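Local coordinates for PlyP35 (Listeria phage P35, PDB 6S3Y), which probably binds the Listeria cell wall, as the C-terminal targeting part of a phage endolysin, through two SH3-like repeats, at residues V37-G49 / G60-N73. Sequence-based numbering, arbitrary orientation.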
# COMPACT_ATOMS: atom_id res chain seq x y z
N VAL A 37 -13.63 -4.23 -7.77
CA VAL A 37 -13.42 -2.89 -8.40
C VAL A 37 -13.30 -3.06 -9.90
O VAL A 37 -13.10 -4.21 -10.41
CB VAL A 37 -12.17 -2.20 -7.80
CG1 VAL A 37 -12.34 -1.94 -6.31
CG2 VAL A 37 -10.90 -3.00 -8.03
N LYS A 38 -13.35 -1.93 -10.61
CA LYS A 38 -13.01 -1.87 -12.05
C LYS A 38 -11.74 -1.01 -12.19
O LYS A 38 -11.68 0.06 -11.59
CB LYS A 38 -14.19 -1.31 -12.83
CG LYS A 38 -13.96 -1.25 -14.36
CD LYS A 38 -15.06 -0.55 -15.14
CE LYS A 38 -15.25 0.91 -14.77
NZ LYS A 38 -16.55 1.41 -15.25
N LEU A 39 -10.79 -1.50 -12.97
CA LEU A 39 -9.45 -0.88 -13.11
C LEU A 39 -9.06 -0.95 -14.59
O LEU A 39 -9.65 -1.73 -15.33
CB LEU A 39 -8.43 -1.62 -12.24
CG LEU A 39 -8.61 -1.51 -10.73
CD1 LEU A 39 -7.66 -2.44 -10.00
CD2 LEU A 39 -8.45 -0.11 -10.19
N THR A 40 -8.00 -0.24 -14.96
CA THR A 40 -7.32 -0.39 -16.27
C THR A 40 -5.83 -0.50 -15.98
O THR A 40 -5.34 0.27 -15.11
CB THR A 40 -7.71 0.76 -17.21
OG1 THR A 40 -9.13 0.80 -17.30
CG2 THR A 40 -7.13 0.59 -18.58
N LYS A 41 -5.13 -1.41 -16.65
CA LYS A 41 -3.66 -1.51 -16.51
C LYS A 41 -3.05 -0.14 -16.89
O LYS A 41 -3.46 0.39 -17.90
CB LYS A 41 -3.09 -2.62 -17.40
CG LYS A 41 -1.67 -3.05 -17.03
CD LYS A 41 -1.61 -3.81 -15.76
CE LYS A 41 -0.23 -4.40 -15.53
NZ LYS A 41 0.29 -4.09 -14.17
N HIS A 42 -2.17 0.39 -16.05
CA HIS A 42 -1.58 1.73 -16.21
C HIS A 42 -0.15 1.59 -16.72
O HIS A 42 0.23 2.35 -17.62
CB HIS A 42 -1.66 2.53 -14.92
CG HIS A 42 -0.93 3.83 -14.97
ND1 HIS A 42 -1.29 4.86 -15.78
CD2 HIS A 42 0.16 4.23 -14.30
CE1 HIS A 42 -0.44 5.86 -15.62
NE2 HIS A 42 0.46 5.50 -14.70
N ASN A 43 0.63 0.71 -16.11
CA ASN A 43 1.99 0.35 -16.60
C ASN A 43 2.32 -1.05 -16.08
O ASN A 43 1.39 -1.73 -15.66
CB ASN A 43 3.04 1.41 -16.25
CG ASN A 43 3.42 1.50 -14.80
OD1 ASN A 43 2.91 0.75 -13.96
ND2 ASN A 43 4.27 2.46 -14.46
N SER A 44 3.57 -1.49 -16.13
CA SER A 44 3.93 -2.88 -15.75
C SER A 44 3.58 -3.16 -14.29
O SER A 44 3.28 -4.30 -14.00
CB SER A 44 5.39 -3.16 -16.02
OG SER A 44 6.17 -2.25 -15.29
N HIS A 45 3.60 -2.17 -13.40
CA HIS A 45 3.49 -2.36 -11.94
C HIS A 45 2.20 -1.76 -11.37
O HIS A 45 1.96 -1.98 -10.17
CB HIS A 45 4.75 -1.83 -11.24
CG HIS A 45 5.92 -2.74 -11.40
ND1 HIS A 45 6.48 -3.02 -12.63
CD2 HIS A 45 6.64 -3.43 -10.49
CE1 HIS A 45 7.49 -3.87 -12.47
NE2 HIS A 45 7.60 -4.14 -11.17
N TRP A 46 1.40 -1.05 -12.15
CA TRP A 46 0.27 -0.26 -11.60
C TRP A 46 -0.98 -0.42 -12.46
O TRP A 46 -0.88 -0.60 -13.69
CB TRP A 46 0.61 1.22 -11.46
CG TRP A 46 1.67 1.50 -10.44
CD1 TRP A 46 3.02 1.41 -10.63
CD2 TRP A 46 1.47 1.89 -9.07
NE1 TRP A 46 3.67 1.71 -9.47
CE2 TRP A 46 2.75 2.01 -8.49
CE3 TRP A 46 0.35 2.15 -8.28
CZ2 TRP A 46 2.93 2.40 -7.17
CZ3 TRP A 46 0.53 2.52 -6.97
CH2 TRP A 46 1.80 2.67 -6.43
N TYR A 47 -2.13 -0.32 -11.79
CA TYR A 47 -3.48 -0.18 -12.35
C TYR A 47 -3.93 1.24 -12.02
O TYR A 47 -3.45 1.81 -11.03
CB TYR A 47 -4.45 -1.22 -11.77
CG TYR A 47 -4.22 -2.62 -12.25
CD1 TYR A 47 -4.80 -3.07 -13.42
CD2 TYR A 47 -3.40 -3.50 -11.56
CE1 TYR A 47 -4.57 -4.36 -13.89
CE2 TYR A 47 -3.15 -4.78 -12.02
CZ TYR A 47 -3.73 -5.21 -13.19
OH TYR A 47 -3.47 -6.46 -13.69
N THR A 48 -4.86 1.76 -12.80
CA THR A 48 -5.56 3.02 -12.48
C THR A 48 -7.06 2.76 -12.55
O THR A 48 -7.46 1.77 -13.15
CB THR A 48 -5.09 4.16 -13.39
OG1 THR A 48 -5.71 5.37 -12.94
CG2 THR A 48 -5.43 3.93 -14.84
N GLY A 49 -7.84 3.63 -11.95
CA GLY A 49 -9.30 3.63 -12.09
C GLY A 49 -9.88 4.92 -11.56
O GLY A 49 -9.09 5.80 -11.13
N GLY A 60 -7.39 7.17 -9.23
CA GLY A 60 -6.37 6.58 -8.35
C GLY A 60 -5.55 5.53 -9.06
O GLY A 60 -5.85 5.18 -10.23
N TYR A 61 -4.54 5.04 -8.35
CA TYR A 61 -3.54 4.08 -8.85
C TYR A 61 -3.29 3.04 -7.76
O TYR A 61 -3.08 3.42 -6.61
CB TYR A 61 -2.24 4.82 -9.20
CG TYR A 61 -2.42 5.90 -10.24
CD1 TYR A 61 -2.80 7.18 -9.89
CD2 TYR A 61 -2.24 5.61 -11.58
CE1 TYR A 61 -3.01 8.17 -10.85
CE2 TYR A 61 -2.42 6.58 -12.56
CZ TYR A 61 -2.81 7.86 -12.19
OH TYR A 61 -3.03 8.85 -13.10
N ILE A 62 -3.25 1.77 -8.14
CA ILE A 62 -3.00 0.69 -7.16
C ILE A 62 -1.99 -0.29 -7.74
O ILE A 62 -2.06 -0.63 -8.93
CB ILE A 62 -4.34 0.04 -6.72
CG1 ILE A 62 -4.08 -1.00 -5.63
CG2 ILE A 62 -5.09 -0.54 -7.90
CD1 ILE A 62 -5.32 -1.33 -4.81
N TYR A 63 -1.06 -0.73 -6.90
CA TYR A 63 0.08 -1.58 -7.31
C TYR A 63 -0.43 -2.95 -7.71
O TYR A 63 -1.41 -3.42 -7.11
CB TYR A 63 1.08 -1.57 -6.17
CG TYR A 63 2.41 -2.19 -6.48
CD1 TYR A 63 3.44 -1.42 -7.02
CD2 TYR A 63 2.67 -3.51 -6.20
CE1 TYR A 63 4.70 -1.96 -7.25
CE2 TYR A 63 3.92 -4.07 -6.41
CZ TYR A 63 4.94 -3.28 -6.93
OH TYR A 63 6.15 -3.84 -7.17
N HIS A 64 0.19 -3.58 -8.70
CA HIS A 64 -0.37 -4.75 -9.43
C HIS A 64 -0.62 -5.92 -8.47
O HIS A 64 -1.61 -6.64 -8.68
CB HIS A 64 0.55 -5.14 -10.59
CG HIS A 64 1.79 -5.84 -10.17
ND1 HIS A 64 2.86 -5.20 -9.54
CD2 HIS A 64 2.11 -7.13 -10.26
CE1 HIS A 64 3.80 -6.08 -9.28
NE2 HIS A 64 3.38 -7.26 -9.72
N SER A 65 0.23 -6.10 -7.45
CA SER A 65 0.09 -7.27 -6.53
C SER A 65 -1.07 -7.07 -5.56
O SER A 65 -1.44 -7.99 -4.86
CB SER A 65 1.40 -7.56 -5.84
OG SER A 65 1.80 -6.47 -5.02
N MSE A 66 -1.68 -5.88 -5.51
CA MSE A 66 -2.85 -5.64 -4.68
C MSE A 66 -4.17 -5.79 -5.45
O MSE A 66 -5.24 -5.52 -4.89
CB MSE A 66 -2.76 -4.26 -4.03
CG MSE A 66 -1.52 -4.10 -3.21
SE MSE A 66 -1.27 -2.27 -2.70
CE MSE A 66 0.39 -2.42 -1.68
N ALA A 67 -4.12 -6.23 -6.70
CA ALA A 67 -5.31 -6.38 -7.51
C ALA A 67 -5.25 -7.69 -8.29
O ALA A 67 -4.35 -7.85 -9.11
CB ALA A 67 -5.50 -5.21 -8.46
N LYS A 68 -6.21 -8.57 -8.05
CA LYS A 68 -6.34 -9.88 -8.71
C LYS A 68 -7.40 -9.75 -9.80
O LYS A 68 -8.57 -9.54 -9.45
CB LYS A 68 -6.69 -10.93 -7.64
CG LYS A 68 -6.78 -12.36 -8.11
CD LYS A 68 -7.26 -13.29 -6.99
CE LYS A 68 -8.65 -12.90 -6.50
NZ LYS A 68 -9.18 -13.79 -5.44
N VAL A 69 -7.01 -9.83 -11.06
CA VAL A 69 -7.93 -9.66 -12.23
C VAL A 69 -8.74 -10.98 -12.41
O VAL A 69 -8.12 -12.02 -12.57
CB VAL A 69 -7.16 -9.32 -13.52
CG1 VAL A 69 -8.08 -9.30 -14.73
CG2 VAL A 69 -6.43 -8.02 -13.44
N THR A 70 -10.05 -10.89 -12.38
CA THR A 70 -10.99 -12.05 -12.51
C THR A 70 -11.62 -12.09 -13.90
O THR A 70 -11.98 -13.19 -14.34
CB THR A 70 -12.00 -12.02 -11.37
OG1 THR A 70 -12.76 -10.80 -11.41
CG2 THR A 70 -11.34 -12.08 -10.00
N SER A 71 -11.73 -10.95 -14.60
CA SER A 71 -12.27 -10.91 -15.99
C SER A 71 -11.81 -9.65 -16.73
O SER A 71 -11.41 -8.66 -16.06
CB SER A 71 -13.77 -11.02 -15.98
OG SER A 71 -14.34 -9.96 -15.26
N LYS A 72 -11.91 -9.70 -18.06
CA LYS A 72 -11.46 -8.59 -18.96
C LYS A 72 -12.64 -8.01 -19.73
O LYS A 72 -13.43 -8.80 -20.30
CB LYS A 72 -10.41 -9.16 -19.90
CG LYS A 72 -9.22 -9.75 -19.17
CD LYS A 72 -8.35 -10.53 -20.10
CE LYS A 72 -7.03 -10.91 -19.46
NZ LYS A 72 -6.15 -11.51 -20.48
N ASN A 73 -12.82 -6.70 -19.69
CA ASN A 73 -13.93 -5.98 -20.38
C ASN A 73 -13.47 -5.63 -21.81
O ASN A 73 -12.24 -5.55 -22.04
CB ASN A 73 -14.38 -4.76 -19.58
CG ASN A 73 -14.76 -5.09 -18.15
OD1 ASN A 73 -14.30 -4.46 -17.20
ND2 ASN A 73 -15.60 -6.08 -17.99
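W46 and Y63 face each other as a non-hydrogen-bonded pair of antiparallel strands 46-49 and 60-63. The Y63 ring turns its edge to the face of the W46 five-membered ring, with the planes at 89°. Y63 CB sits over the indole six-membered ring, 4.2 Å from its centroid. Y63 CG lies anti to the backbone N (chi1 -170°), which carries the ring past the indole to H45. There Y63 OH meets H45 CD2 at the imidazole edge, 3.4 Å away. H64 N donates to H45 O at 2.8 Å, from above the carbonyl plane, and H64 ND1 adds a weak bond to the same oxygen.

Further along, T48 OG1 lies over the Y61 ring near its rim. T48 OG1 donates to G60 O at 2.7 Å, while G49 N reaches that oxygen from the opposite face of its plane. The edge of Y61 points at the face of H42, with Y61 CE2 above the centre of the imidazole. On the other side of the sheet, Y47 CB packs on I62 CG2, and the ring's CD2 nears A67 CB, while H64 CA lies at the ring edge. Y47 OH is 3.4 Å from V69 CG2, and L39 CD1 packs on I62 CG2 and A67 CB.

N43 OD1 accepts from H45 N in an Asx turn that shapes the bend before W46. Outside the segments, R59 also bonds T48 OG1, F22 meets W46, and F87 meets Y63 edge-to-face. F16 touches L39 and I62. The three-stranded antiparallel meander, 3-10 turn and further strand 67-72, paired with 78-89, are consistent with an SH3-like cell wall binding repeat.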